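Local coordinates for protein vestitone reductase (Medicago sativa, PDB 2P4H) that reduces (3R)-vestitone stereospecifically with NADPH, the penultimate step in making the phytoalexin medicarpin for plant defence, at residues A60-P65 against I78-S83; A70-C75 against L105-A110; N132-D137 against E141-D146; L149-K154 against Y160-T165; E257-L262 against D307-A312. All blocks are in the same frame, centred on the assembly; numbering follows the deposited sequence.

Interaction 1 of 5, residues A60-P65 against I78-S83; sequences ADLSNP and IFHTAS
With CG beside the backbone N (chi1 -66°) and CD1 continuing away from CA (chi2 176°), Leu-62 reaches from its loop to the end of strand 77-80, while His-80 has CG anti to the backbone N (chi1 -168°), bringing the ring to the leucine. The two side chains approach at a slant. Methyl CD2 of Leu-62 lies at the edge of the imidazole, near the ring plane, rather than over a face. The same CD2 stands 4.3 Å from CB of Ala-82, which points toward the leucine. The other branch goes further along the chain: CD1 of Leu-62 rests on the backbone of Ser-83, 3.5 Å from its C and 3.7 Å from its O. Ser-83 directs CB away, and its OG is hydrogen-bonded to Lys-164 NZ. No hydrogen bond crosses the contact, which is van der Waals packing by the leucine. Its loop is shaped by a type I beta turn closed by Asn-64 N to Asp-61 O, 2.9 Å, and by an Asx turn in which Ser-63 N reaches Asp-61 OD2 at 3.2 Å from above the carboxylate plane. Leu-62 projects from this doubly bonded turn. Ala-82 lies close to Gly-8 of the glycine-rich loop predicted to bind NADP(+), consistent with this region bordering the cofactor pocket of the Rossmann fold. Strand 77-80 sits in the parallel sheet between strands 3-7 and 119-125, with Thr-81 OG1 bonded to Thr-7 O; Ile-78 and His-80 are packed under helix 95-111, and Phe-68, just before helix 69-72, touches Leu-62.

Interaction 2 of 5, residues A70-C75 against L105-A110; sequences AAIEGC and LGILKA
Ile-72 packs on Ile-107 and Ala-110 where two helices of the Rossmann fold meet: the short, weakly bonded helix 69-72, which leads into strand 77-80, and the longer helix 95-111, which follows that strand. All contacts across the interface are van der Waals. Between the isoleucines, CG2 of Ile-72 lies 3.9 Å from CD1 and 4.0 Å from CG1 of Ile-107, and the side chains run alongside one another, pointing opposite ways. Ile-107 gets there by an extended chain, CG1 anti to the backbone N (chi1 -173°) and CD1 carrying straight on. The longer branch of Ile-72 takes the crowded position between backbone N and carbonyl carbon (chi1 68°), which sends CG2 to Ile-107 and CD1 to Ala-110. Both isoleucines also touch Ile-78 of strand 77-80; Phe-68 covers Ile-107 further.

Backbone hydrogen bonds hold each segment separately. Ile-72 O accepts from Cys-75 N at 3.1 Å, making a type II turn with Gly-74 at its positive-phi position (72°), and Cys-75 O goes on to Thr-116 OG1. Helix 105-110 is kinked at residues 107 and 108, whose amides lack a bond to the preceding turn. Ala-110 turns its CB toward Ile-72, 3.9 Å from CD1; CD1 of Ile-72 lies nearer still to the carbonyl, 3.3 Å from O of Ala-110.

Interaction 3 of 5, residues N132-D137 against E141-D146; sequences NGKDKD and ESDWSD
Asn-132 and Ser-145 bring two irregular backbones to 4.1 Å between their CA atoms, yet no backbone hydrogen bond joins the segments. From there the chains diverge, and long side chains bridge the gap. CB of Asn-132 lies against the carbonyl of Trp-144, 3.3 Å from its O. The main link is a salt bridge: NZ of Lys-136 donates to OD1 of Asp-143 at 2.7 Å, on the syn side of the carboxylate and 19° out of its plane. The lysine and aspartate meet head-on from the two loops, and a bend at chi3 (-61°) turns the lysine tip to the oxygen. Lys-134 crosses at a slant, its NZ 4.0 Å from OD1 of Asp-143. Water 1 fills in, accepting from Lys-134 NZ at 3.1 Å and donating to Asp-143 OD1 at 2.7 Å. Water 2 links Lys-136 NZ to the second oxygen, OD2 of Asp-143, which also accepts from Asp-140 N. Trp-144 directs CB away from the other segment; its ring makes cation-pi contacts with Arg-246 and Lys-169. Ser-145 OG bonds to Ser-127 O and Phe-131 N. Asp-146 stands at the N-cap before helix 147-153, with OD1 on Leu-149 N. The contact thus ties the ends of the loops flanking the short strand 138-139. Four donors reach the buried carboxylate of Asp-143, two at each oxygen. With one lysine bound directly and another through water, it is probably strongly stabilised as an anion, while both lysines are solvent-exposed residues.

Interaction 4 of 5, residues L149-K154 against Y160-T165; sequences LLRSVK and YAVSKT
Leu-150 drives into the neighbouring helix from CB to both methyls, meeting Val-162 and Ala-161. Its CB touches CG2 of Val-162 at 3.7 Å. CG sits beside the backbone N (chi1 -78°), which swings the fork toward helix 160-165. CD1 of Leu-150 then comes to 3.7 Å from CB of Ala-161 and 3.9 Å from CG2 of Val-162, whereas CD2 comes to 4.0 Å from CB of Ala-161. Leucine and valine lie side by side with their tips heading opposite ways, and the leucine is further covered by Phe-131 and Trp-158. Arg-151, extended from CG to NE, runs across the valine at about a right angle, its NH2 3.9 Å from CG1 of Val-162; the methyl meets the guanidinium obliquely. This arginine forms the exposed border of a buried apolar patch. The two helix segments run nearly antiparallel (165°), with axes 10.0 Å apart. Within helix 160-165, Ala-161 O accepts from Thr-165 OG1 at 2.8 Å and from Thr-165 N, the two donors arriving from opposite faces of the carbonyl plane. Helix 149-153 stops at Val-153, and Lys-154 leaves it with positive phi. In the other helix, CG of Lys-164 lies over one face of the Tyr-160 ring, offset toward the rim. Tyr-160, which probably binds NADP(+), and Lys-164 form the YxxxK signature of short-chain dehydrogenases/reductases, so helix 149-153 packs against a different face of the helix from the one that carries Tyr-160 and Lys-164.

Interaction 5 of 5, residues E257-L262 against D307-A312; sequences EEMSQL and DMFDDA
OD1 of Asp-310, next in sequence to the Phe-309 that meets Met-259 and Leu-262, is hydrogen-bonded by both Tyr-267 OH and Gln-314 NE2, one partner from outside the helix, the other one turn on within it. Across the contact everything is apolar. Phe-309 has CG beside the backbone N (chi1 -81°) and reaches toward both partners. The methyl of Met-259 comes up at the ring edge, near the plane, with CE 3.6 Å from CZ and 3.9 Å from CE1 of Phe-309. The methionine runs extended from CA to SD and then bends (chi3 -100°), crossing the phenylalanine at about a right angle; its CG stays 4.2 Å from CZ of Phe-309. Leu-262, one helical turn on, adds CD1 obliquely, 4.2 Å from CD2 of Phe-309.

The helices involved, 256-266 and 305-319, follow the last strand of the Rossmann sheet in the chain and belong to the C-terminal part, which in extended short-chain dehydrogenases/reductases forms the smaller, substrate-binding lobe. Both rest on strand 219-226: Met-259 touches Phe-222, and Phe-309 touches Met-224. Glu-257 OE1 forms a salt bridge with Arg-285, and Asp-311 OD2 bonds to His-226 NE2 of that same strand.

In the fold
Interactions 1 and 2 are neighbours: the helices of interaction 2 come just before and just after the strand of interaction 1, and the two touch directly, as where Ile-78 meets Ile-107; interaction 2 is buried, interaction 1 only partly. Interactions 3 and 4 form a second pair, Ser-145 lying against Thr-165 and Gly-133 against Leu-149, yet one relies on a hydrated salt bridge near the surface and the other on mainly aliphatic packing edged by an arginine. Lys-164 joins interaction 4 to interaction 1 through Ser-83, close to the probable cofactor site. Interaction 5 stands apart, its centre about 34 Å from that of interaction 1 and on the opposite side of the chain's centre, with an aromatic ring as its core.

Interaction 1 of 5, residues A60-P65 against I78-S83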
# COMPACT_ATOMS: atom_id res chain seq x y z
N ALA A 60 0.39 1.67 21.23
CA ALA A 60 1.69 2.15 20.81
C ALA A 60 1.56 3.53 20.19
O ALA A 60 0.46 3.95 19.82
CB ALA A 60 2.32 1.19 19.79
N ASP A 61 2.67 4.24 20.11
CA ASP A 61 2.69 5.56 19.48
C ASP A 61 3.82 5.46 18.46
O ASP A 61 4.95 5.11 18.80
CB ASP A 61 3.00 6.67 20.47
CG ASP A 61 2.94 8.05 19.82
OD1 ASP A 61 1.84 8.61 19.69
OD2 ASP A 61 4.01 8.56 19.43
N LEU A 62 3.50 5.78 17.21
CA LEU A 62 4.46 5.70 16.12
C LEU A 62 5.85 6.28 16.40
O LEU A 62 6.84 5.74 15.91
CB LEU A 62 3.89 6.37 14.86
CG LEU A 62 2.68 5.69 14.22
CD1 LEU A 62 2.19 6.53 13.05
CD2 LEU A 62 3.05 4.28 13.75
N SER A 63 5.91 7.35 17.17
CA SER A 63 7.19 7.99 17.46
C SER A 63 8.00 7.40 18.62
O SER A 63 9.21 7.64 18.71
CB SER A 63 6.98 9.49 17.72
OG SER A 63 6.45 10.13 16.57
N ASN A 64 7.36 6.64 19.50
CA ASN A 64 8.07 6.06 20.65
C ASN A 64 8.45 4.60 20.42
O ASN A 64 7.62 3.71 20.54
CB ASN A 64 7.21 6.17 21.91
CG ASN A 64 7.90 5.58 23.13
OD1 ASN A 64 9.08 5.24 23.09
ND2 ASN A 64 7.15 5.45 24.23
N PRO A 65 9.73 4.35 20.10
CA PRO A 65 10.19 2.98 19.86
C PRO A 65 9.83 2.00 20.97
O PRO A 65 9.38 0.89 20.71
CB PRO A 65 11.71 3.15 19.70
CG PRO A 65 11.83 4.53 19.14
CD PRO A 65 10.83 5.31 19.96
N ILE A 78 7.78 -7.92 10.71
CA ILE A 78 7.10 -6.67 11.03
C ILE A 78 6.68 -6.05 9.70
O ILE A 78 7.52 -5.82 8.82
CB ILE A 78 8.02 -5.67 11.77
CG1 ILE A 78 8.42 -6.22 13.14
CG2 ILE A 78 7.31 -4.33 11.92
CD1 ILE A 78 9.49 -5.38 13.84
N PHE A 79 5.39 -5.79 9.56
CA PHE A 79 4.85 -5.16 8.35
C PHE A 79 4.38 -3.78 8.80
O PHE A 79 3.33 -3.64 9.43
CB PHE A 79 3.67 -5.95 7.78
CG PHE A 79 4.01 -7.34 7.31
CD1 PHE A 79 5.33 -7.76 7.17
CD2 PHE A 79 2.99 -8.23 6.98
CE1 PHE A 79 5.63 -9.04 6.71
CE2 PHE A 79 3.28 -9.52 6.52
CZ PHE A 79 4.60 -9.92 6.38
N HIS A 80 5.17 -2.76 8.47
CA HIS A 80 4.85 -1.40 8.86
C HIS A 80 4.06 -0.70 7.75
O HIS A 80 4.64 -0.20 6.79
CB HIS A 80 6.13 -0.62 9.16
CG HIS A 80 5.89 0.69 9.84
ND1 HIS A 80 6.84 1.68 9.92
CD2 HIS A 80 4.80 1.16 10.49
CE1 HIS A 80 6.35 2.71 10.58
NE2 HIS A 80 5.11 2.42 10.94
N THR A 81 2.73 -0.68 7.90
CA THR A 81 1.84 -0.08 6.91
C THR A 81 1.25 1.26 7.35
O THR A 81 0.58 1.93 6.57
CB THR A 81 0.64 -1.01 6.59
OG1 THR A 81 -0.37 -0.84 7.59
CG2 THR A 81 1.08 -2.47 6.58
N ALA A 82 1.50 1.63 8.60
CA ALA A 82 0.97 2.87 9.15
C ALA A 82 1.86 4.10 9.01
O ALA A 82 3.09 3.99 8.92
CB ALA A 82 0.62 2.67 10.62
N SER A 83 1.23 5.27 9.00
CA SER A 83 1.91 6.55 8.90
C SER A 83 1.21 7.53 9.84
O SER A 83 0.03 7.37 10.15
CB SER A 83 1.87 7.09 7.46
OG SER A 83 2.89 6.52 6.67

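Interaction 2 of 5, residues A70-C75 against L105-A110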
# COMPACT_ATOMS: atom_id res chain seq x y z
N ALA A 70 6.58 -4.58 23.30
CA ALA A 70 5.71 -5.73 23.53
C ALA A 70 5.09 -6.25 22.24
O ALA A 70 4.97 -7.46 22.04
CB ALA A 70 4.62 -5.37 24.53
N ALA A 71 4.69 -5.33 21.36
CA ALA A 71 4.06 -5.71 20.10
C ALA A 71 4.94 -6.50 19.14
O ALA A 71 4.44 -7.29 18.35
CB ALA A 71 3.52 -4.46 19.40
N ILE A 72 6.26 -6.29 19.20
CA ILE A 72 7.16 -7.00 18.30
C ILE A 72 7.89 -8.17 18.97
O ILE A 72 8.63 -8.90 18.31
CB ILE A 72 8.22 -6.06 17.68
CG1 ILE A 72 9.20 -5.58 18.75
CG2 ILE A 72 7.53 -4.88 17.01
CD1 ILE A 72 10.41 -4.85 18.19
N GLU A 73 7.68 -8.34 20.27
CA GLU A 73 8.33 -9.42 20.99
C GLU A 73 7.98 -10.78 20.40
O GLU A 73 6.81 -11.10 20.21
CB GLU A 73 7.92 -9.38 22.47
CG GLU A 73 8.52 -10.50 23.31
CD GLU A 73 10.02 -10.41 23.44
OE1 GLU A 73 10.64 -11.36 23.96
OE2 GLU A 73 10.60 -9.37 23.03
N GLY A 74 9.01 -11.57 20.09
CA GLY A 74 8.80 -12.89 19.53
C GLY A 74 8.32 -12.97 18.10
O GLY A 74 8.03 -14.07 17.60
N CYS A 75 8.22 -11.83 17.42
CA CYS A 75 7.75 -11.82 16.03
C CYS A 75 8.83 -12.16 15.01
O CYS A 75 9.99 -11.81 15.17
CB CYS A 75 7.16 -10.44 15.70
SG CYS A 75 5.60 -10.09 16.53
N LEU A 105 10.27 5.54 11.38
CA LEU A 105 11.32 4.85 12.12
C LEU A 105 11.01 4.29 13.50
O LEU A 105 11.75 3.43 13.98
CB LEU A 105 12.54 5.77 12.25
CG LEU A 105 13.20 6.26 10.96
CD1 LEU A 105 14.40 7.12 11.32
CD2 LEU A 105 13.64 5.07 10.11
N GLY A 106 9.94 4.75 14.13
CA GLY A 106 9.60 4.28 15.47
C GLY A 106 9.71 2.79 15.70
O GLY A 106 10.52 2.31 16.50
N ILE A 107 8.88 2.03 14.99
CA ILE A 107 8.89 0.59 15.16
C ILE A 107 10.16 -0.06 14.59
O ILE A 107 10.56 -1.14 15.02
CB ILE A 107 7.61 -0.04 14.56
CG1 ILE A 107 7.55 -1.53 14.89
CG2 ILE A 107 7.54 0.23 13.06
CD1 ILE A 107 6.21 -2.17 14.57
N LEU A 108 10.80 0.60 13.63
CA LEU A 108 12.04 0.07 13.07
C LEU A 108 13.15 0.16 14.12
O LEU A 108 13.97 -0.75 14.27
CB LEU A 108 12.43 0.84 11.80
CG LEU A 108 13.71 0.39 11.07
CD1 LEU A 108 13.61 -1.07 10.65
CD2 LEU A 108 13.92 1.28 9.86
N LYS A 109 13.18 1.27 14.86
CA LYS A 109 14.18 1.44 15.91
C LYS A 109 13.97 0.37 16.98
O LYS A 109 14.93 -0.16 17.54
CB LYS A 109 14.06 2.83 16.54
CG LYS A 109 14.55 3.96 15.64
CD LYS A 109 14.24 5.32 16.26
CE LYS A 109 14.75 6.45 15.39
NZ LYS A 109 14.39 7.78 15.95
N ALA A 110 12.71 0.05 17.26
CA ALA A 110 12.38 -0.96 18.26
C ALA A 110 12.90 -2.33 17.83
O ALA A 110 13.20 -3.18 18.67
CB ALA A 110 10.87 -1.02 18.47

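Interaction 3 of 5, residues N132-D137 against E141-D146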
# COMPACT_ATOMS: atom_id res chain seq x y z
N ASN A 132 9.63 13.01 -10.00
CA ASN A 132 11.07 13.18 -10.21
C ASN A 132 11.46 14.33 -11.13
O ASN A 132 12.64 14.55 -11.39
CB ASN A 132 11.67 11.87 -10.74
CG ASN A 132 10.89 11.31 -11.92
OD1 ASN A 132 9.77 10.82 -11.76
ND2 ASN A 132 11.48 11.38 -13.11
N GLY A 133 10.47 15.08 -11.61
CA GLY A 133 10.75 16.21 -12.48
C GLY A 133 11.02 15.85 -13.92
O GLY A 133 11.06 16.72 -14.79
N LYS A 134 11.23 14.56 -14.19
CA LYS A 134 11.49 14.10 -15.54
C LYS A 134 10.22 13.50 -16.14
O LYS A 134 9.33 13.07 -15.42
CB LYS A 134 12.61 13.05 -15.53
CG LYS A 134 13.95 13.61 -15.07
CD LYS A 134 15.01 12.53 -14.92
CE LYS A 134 14.68 11.57 -13.79
NZ LYS A 134 15.76 10.57 -13.58
N ASP A 135 10.14 13.49 -17.47
CA ASP A 135 8.96 12.96 -18.15
C ASP A 135 9.14 11.51 -18.60
O ASP A 135 8.98 11.20 -19.78
CB ASP A 135 8.62 13.83 -19.36
CG ASP A 135 8.40 15.29 -18.99
OD1 ASP A 135 7.52 15.56 -18.15
OD2 ASP A 135 9.12 16.16 -19.53
N LYS A 136 9.47 10.63 -17.66
CA LYS A 136 9.66 9.22 -17.97
C LYS A 136 8.37 8.45 -17.72
O LYS A 136 7.79 8.54 -16.64
CB LYS A 136 10.80 8.63 -17.13
CG LYS A 136 12.14 9.31 -17.35
CD LYS A 136 13.30 8.42 -16.90
CE LYS A 136 13.24 8.08 -15.43
NZ LYS A 136 14.40 7.24 -15.03
N ASP A 137 7.93 7.69 -18.72
CA ASP A 137 6.69 6.93 -18.58
C ASP A 137 6.88 5.57 -17.90
O ASP A 137 5.91 4.91 -17.58
CB ASP A 137 6.03 6.73 -19.95
CG ASP A 137 6.88 5.91 -20.90
OD1 ASP A 137 6.40 5.58 -22.00
OD2 ASP A 137 8.04 5.59 -20.53
N GLU A 141 13.18 0.89 -9.49
CA GLU A 141 13.62 1.14 -8.13
C GLU A 141 14.75 2.15 -7.94
O GLU A 141 15.11 2.48 -6.80
CB GLU A 141 13.97 -0.20 -7.46
CG GLU A 141 12.77 -1.13 -7.24
CD GLU A 141 12.33 -1.89 -8.49
OE1 GLU A 141 12.99 -1.80 -9.55
OE2 GLU A 141 11.30 -2.61 -8.41
N SER A 142 15.32 2.64 -9.03
CA SER A 142 16.40 3.63 -8.93
C SER A 142 15.83 5.05 -8.97
O SER A 142 16.55 6.01 -8.70
CB SER A 142 17.40 3.46 -10.08
OG SER A 142 16.84 3.86 -11.32
N ASP A 143 14.55 5.17 -9.29
CA ASP A 143 13.91 6.47 -9.38
C ASP A 143 13.33 6.96 -8.06
O ASP A 143 12.78 6.19 -7.28
CB ASP A 143 12.81 6.44 -10.44
CG ASP A 143 13.37 6.25 -11.84
OD1 ASP A 143 14.11 7.14 -12.30
OD2 ASP A 143 13.08 5.21 -12.47
N TRP A 144 13.46 8.27 -7.82
CA TRP A 144 12.97 8.91 -6.61
C TRP A 144 12.34 10.26 -6.91
O TRP A 144 12.79 10.97 -7.81
CB TRP A 144 14.11 9.17 -5.62
CG TRP A 144 14.59 8.00 -4.86
CD1 TRP A 144 15.69 7.24 -5.12
CD2 TRP A 144 14.01 7.46 -3.67
NE1 TRP A 144 15.84 6.27 -4.17
CE2 TRP A 144 14.82 6.38 -3.26
CE3 TRP A 144 12.88 7.79 -2.90
CZ2 TRP A 144 14.54 5.62 -2.12
CZ3 TRP A 144 12.61 7.04 -1.76
CH2 TRP A 144 13.44 5.97 -1.38
N SER A 145 11.31 10.61 -6.15
CA SER A 145 10.68 11.91 -6.30
C SER A 145 11.68 12.95 -5.79
O SER A 145 12.51 12.65 -4.93
CB SER A 145 9.38 11.98 -5.50
OG SER A 145 8.35 11.24 -6.12
N ASP A 146 11.58 14.17 -6.31
CA ASP A 146 12.46 15.27 -5.93
C ASP A 146 11.74 16.12 -4.88
O ASP A 146 10.82 16.87 -5.20
CB ASP A 146 12.76 16.12 -7.17
CG ASP A 146 13.83 17.17 -6.93
OD1 ASP A 146 13.81 17.80 -5.86
OD2 ASP A 146 14.68 17.36 -7.82
O HOH W 1 14.45 9.49 -10.99
O HOH W 2 14.69 4.29 -14.57

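Interaction 4 of 5, residues L149-K154 against Y160-T165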
# COMPACT_ATOMS: atom_id res chain seq x y z
N LEU A 149 11.82 19.93 -5.48
CA LEU A 149 10.92 20.31 -6.56
C LEU A 149 9.48 20.28 -6.06
O LEU A 149 8.67 21.15 -6.39
CB LEU A 149 11.07 19.35 -7.74
CG LEU A 149 10.32 19.74 -9.01
CD1 LEU A 149 10.88 21.06 -9.54
CD2 LEU A 149 10.47 18.64 -10.06
N LEU A 150 9.15 19.28 -5.25
CA LEU A 150 7.81 19.16 -4.71
C LEU A 150 7.45 20.36 -3.85
O LEU A 150 6.35 20.90 -3.96
CB LEU A 150 7.68 17.88 -3.88
CG LEU A 150 7.53 16.56 -4.65
CD1 LEU A 150 7.78 15.39 -3.72
CD2 LEU A 150 6.13 16.49 -5.24
N ARG A 151 8.39 20.78 -3.01
CA ARG A 151 8.16 21.91 -2.11
C ARG A 151 8.08 23.27 -2.79
O ARG A 151 7.42 24.18 -2.28
CB ARG A 151 9.26 21.95 -1.04
CG ARG A 151 9.12 20.85 -0.00
CD ARG A 151 10.35 20.78 0.90
NE ARG A 151 10.13 19.87 2.02
CZ ARG A 151 11.10 19.35 2.76
NH1 ARG A 151 12.36 19.64 2.50
NH2 ARG A 151 10.80 18.54 3.77
N SER A 152 8.74 23.41 -3.94
CA SER A 152 8.72 24.68 -4.66
C SER A 152 7.60 24.77 -5.69
O SER A 152 6.88 25.77 -5.74
CB SER A 152 10.07 24.92 -5.34
OG SER A 152 10.38 23.88 -6.25
N VAL A 153 7.45 23.73 -6.50
CA VAL A 153 6.43 23.70 -7.54
C VAL A 153 5.04 23.39 -6.97
O VAL A 153 4.02 23.86 -7.48
CB VAL A 153 6.80 22.69 -8.63
CG1 VAL A 153 5.68 22.58 -9.66
CG2 VAL A 153 8.10 23.12 -9.31
N LYS A 154 5.01 22.59 -5.91
CA LYS A 154 3.77 22.22 -5.23
C LYS A 154 2.64 21.64 -6.07
O LYS A 154 1.52 22.16 -6.06
CB LYS A 154 3.26 23.43 -4.43
CG LYS A 154 4.21 23.85 -3.32
CD LYS A 154 3.67 25.01 -2.50
CE LYS A 154 3.58 26.29 -3.32
NZ LYS A 154 3.22 27.45 -2.46
N TYR A 160 1.79 14.88 0.65
CA TYR A 160 1.82 13.44 0.83
C TYR A 160 3.06 12.85 0.16
O TYR A 160 3.71 11.97 0.72
CB TYR A 160 0.54 12.82 0.25
CG TYR A 160 0.50 11.30 0.28
CD1 TYR A 160 0.87 10.55 -0.83
CD2 TYR A 160 0.09 10.62 1.43
CE1 TYR A 160 0.82 9.16 -0.81
CE2 TYR A 160 0.04 9.23 1.46
CZ TYR A 160 0.40 8.50 0.33
OH TYR A 160 0.35 7.13 0.35
N ALA A 161 3.39 13.34 -1.03
CA ALA A 161 4.55 12.84 -1.75
C ALA A 161 5.84 13.11 -0.98
O ALA A 161 6.71 12.24 -0.91
CB ALA A 161 4.62 13.48 -3.14
N VAL A 162 5.97 14.30 -0.41
CA VAL A 162 7.16 14.62 0.36
C VAL A 162 7.27 13.67 1.54
O VAL A 162 8.34 13.11 1.80
CB VAL A 162 7.12 16.08 0.89
CG1 VAL A 162 8.27 16.30 1.88
CG2 VAL A 162 7.23 17.06 -0.26
N SER A 163 6.16 13.47 2.24
CA SER A 163 6.11 12.58 3.40
C SER A 163 6.58 11.17 3.05
O SER A 163 7.46 10.62 3.72
CB SER A 163 4.69 12.53 3.96
OG SER A 163 4.63 11.72 5.12
N LYS A 164 6.01 10.60 2.00
CA LYS A 164 6.36 9.26 1.57
C LYS A 164 7.81 9.13 1.14
O LYS A 164 8.48 8.15 1.46
CB LYS A 164 5.45 8.82 0.42
CG LYS A 164 3.95 8.89 0.68
CD LYS A 164 3.47 7.87 1.70
CE LYS A 164 3.71 8.32 3.12
NZ LYS A 164 3.08 7.41 4.11
N THR A 165 8.31 10.12 0.41
CA THR A 165 9.68 10.09 -0.07
C THR A 165 10.67 10.13 1.09
O THR A 165 11.59 9.31 1.16
CB THR A 165 9.95 11.26 -1.04
OG1 THR A 165 9.01 11.21 -2.12
CG2 THR A 165 11.37 11.18 -1.60

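Interaction 5 of 5, residues E257-L262 against D307-A312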
# COMPACT_ATOMS: atom_id res chain seq x y z
N GLU A 257 -8.92 5.00 -21.00
CA GLU A 257 -9.64 4.54 -22.19
C GLU A 257 -9.78 3.02 -22.18
O GLU A 257 -10.83 2.48 -22.55
CB GLU A 257 -8.90 4.98 -23.47
CG GLU A 257 -8.82 6.50 -23.67
CD GLU A 257 -7.67 7.16 -22.93
OE1 GLU A 257 -7.52 8.39 -23.06
OE2 GLU A 257 -6.90 6.46 -22.22
N GLU A 258 -8.73 2.32 -21.76
CA GLU A 258 -8.79 0.87 -21.70
C GLU A 258 -9.69 0.47 -20.53
O GLU A 258 -10.39 -0.54 -20.58
CB GLU A 258 -7.38 0.29 -21.54
CG GLU A 258 -6.50 0.57 -22.75
CD GLU A 258 -5.13 -0.07 -22.66
OE1 GLU A 258 -4.29 0.24 -23.54
OE2 GLU A 258 -4.89 -0.87 -21.74
N MET A 259 -9.67 1.29 -19.49
CA MET A 259 -10.51 1.08 -18.32
C MET A 259 -11.97 1.12 -18.78
O MET A 259 -12.78 0.26 -18.42
CB MET A 259 -10.23 2.20 -17.31
CG MET A 259 -11.01 2.16 -16.03
SD MET A 259 -10.58 3.60 -15.03
CE MET A 259 -9.41 2.91 -13.87
N SER A 260 -12.30 2.11 -19.60
CA SER A 260 -13.66 2.25 -20.13
C SER A 260 -14.08 1.03 -20.94
O SER A 260 -15.20 0.54 -20.80
CB SER A 260 -13.75 3.50 -21.01
OG SER A 260 -14.99 3.53 -21.70
N GLN A 261 -13.20 0.55 -21.81
CA GLN A 261 -13.55 -0.61 -22.62
C GLN A 261 -13.80 -1.85 -21.77
O GLN A 261 -14.76 -2.58 -21.99
CB GLN A 261 -12.46 -0.89 -23.66
CG GLN A 261 -12.31 0.24 -24.67
CD GLN A 261 -11.37 -0.10 -25.81
OE1 GLN A 261 -10.30 -0.67 -25.59
NE2 GLN A 261 -11.75 0.28 -27.02
N LEU A 262 -12.95 -2.07 -20.78
CA LEU A 262 -13.11 -3.23 -19.90
C LEU A 262 -14.40 -3.16 -19.11
O LEU A 262 -15.21 -4.09 -19.12
CB LEU A 262 -11.91 -3.33 -18.94
CG LEU A 262 -11.87 -4.49 -17.93
CD1 LEU A 262 -10.48 -4.58 -17.34
CD2 LEU A 262 -12.90 -4.30 -16.83
N ASP A 307 -9.90 -9.27 -12.35
CA ASP A 307 -10.15 -9.74 -10.98
C ASP A 307 -10.17 -8.55 -10.02
O ASP A 307 -11.02 -8.46 -9.13
CB ASP A 307 -9.06 -10.69 -10.49
CG ASP A 307 -9.01 -11.99 -11.26
OD1 ASP A 307 -10.07 -12.45 -11.76
OD2 ASP A 307 -7.91 -12.57 -11.34
N MET A 308 -9.19 -7.67 -10.19
CA MET A 308 -9.06 -6.49 -9.34
C MET A 308 -10.31 -5.61 -9.37
O MET A 308 -10.85 -5.25 -8.32
CB MET A 308 -7.84 -5.69 -9.79
CG MET A 308 -7.61 -4.41 -9.01
SD MET A 308 -6.24 -3.47 -9.70
CE MET A 308 -6.88 -3.08 -11.32
N PHE A 309 -10.77 -5.27 -10.57
CA PHE A 309 -11.96 -4.44 -10.69
C PHE A 309 -13.21 -5.17 -10.20
O PHE A 309 -14.05 -4.56 -9.55
CB PHE A 309 -12.16 -3.99 -12.15
CG PHE A 309 -11.31 -2.81 -12.54
CD1 PHE A 309 -11.55 -1.55 -12.00
CD2 PHE A 309 -10.26 -2.96 -13.44
CE1 PHE A 309 -10.75 -0.46 -12.33
CE2 PHE A 309 -9.45 -1.87 -13.79
CZ PHE A 309 -9.70 -0.62 -13.23
N ASP A 310 -13.33 -6.46 -10.50
CA ASP A 310 -14.52 -7.18 -10.06
C ASP A 310 -14.60 -7.30 -8.55
O ASP A 310 -15.67 -7.13 -7.97
CB ASP A 310 -14.60 -8.57 -10.68
CG ASP A 310 -15.98 -9.19 -10.51
OD1 ASP A 310 -16.95 -8.61 -11.04
OD2 ASP A 310 -16.09 -10.23 -9.84
N ASP A 311 -13.48 -7.61 -7.91
CA ASP A 311 -13.48 -7.74 -6.45
C ASP A 311 -13.87 -6.42 -5.80
O ASP A 311 -14.65 -6.40 -4.85
CB ASP A 311 -12.11 -8.21 -5.94
CG ASP A 311 -11.88 -9.70 -6.18
OD1 ASP A 311 -12.88 -10.43 -6.33
OD2 ASP A 311 -10.71 -10.14 -6.20
N ALA A 312 -13.35 -5.32 -6.32
CA ALA A 312 -13.67 -4.01 -5.77
C ALA A 312 -15.15 -3.68 -6.00
O ALA A 312 -15.84 -3.23 -5.09
CB ALA A 312 -12.79 -2.94 -6.41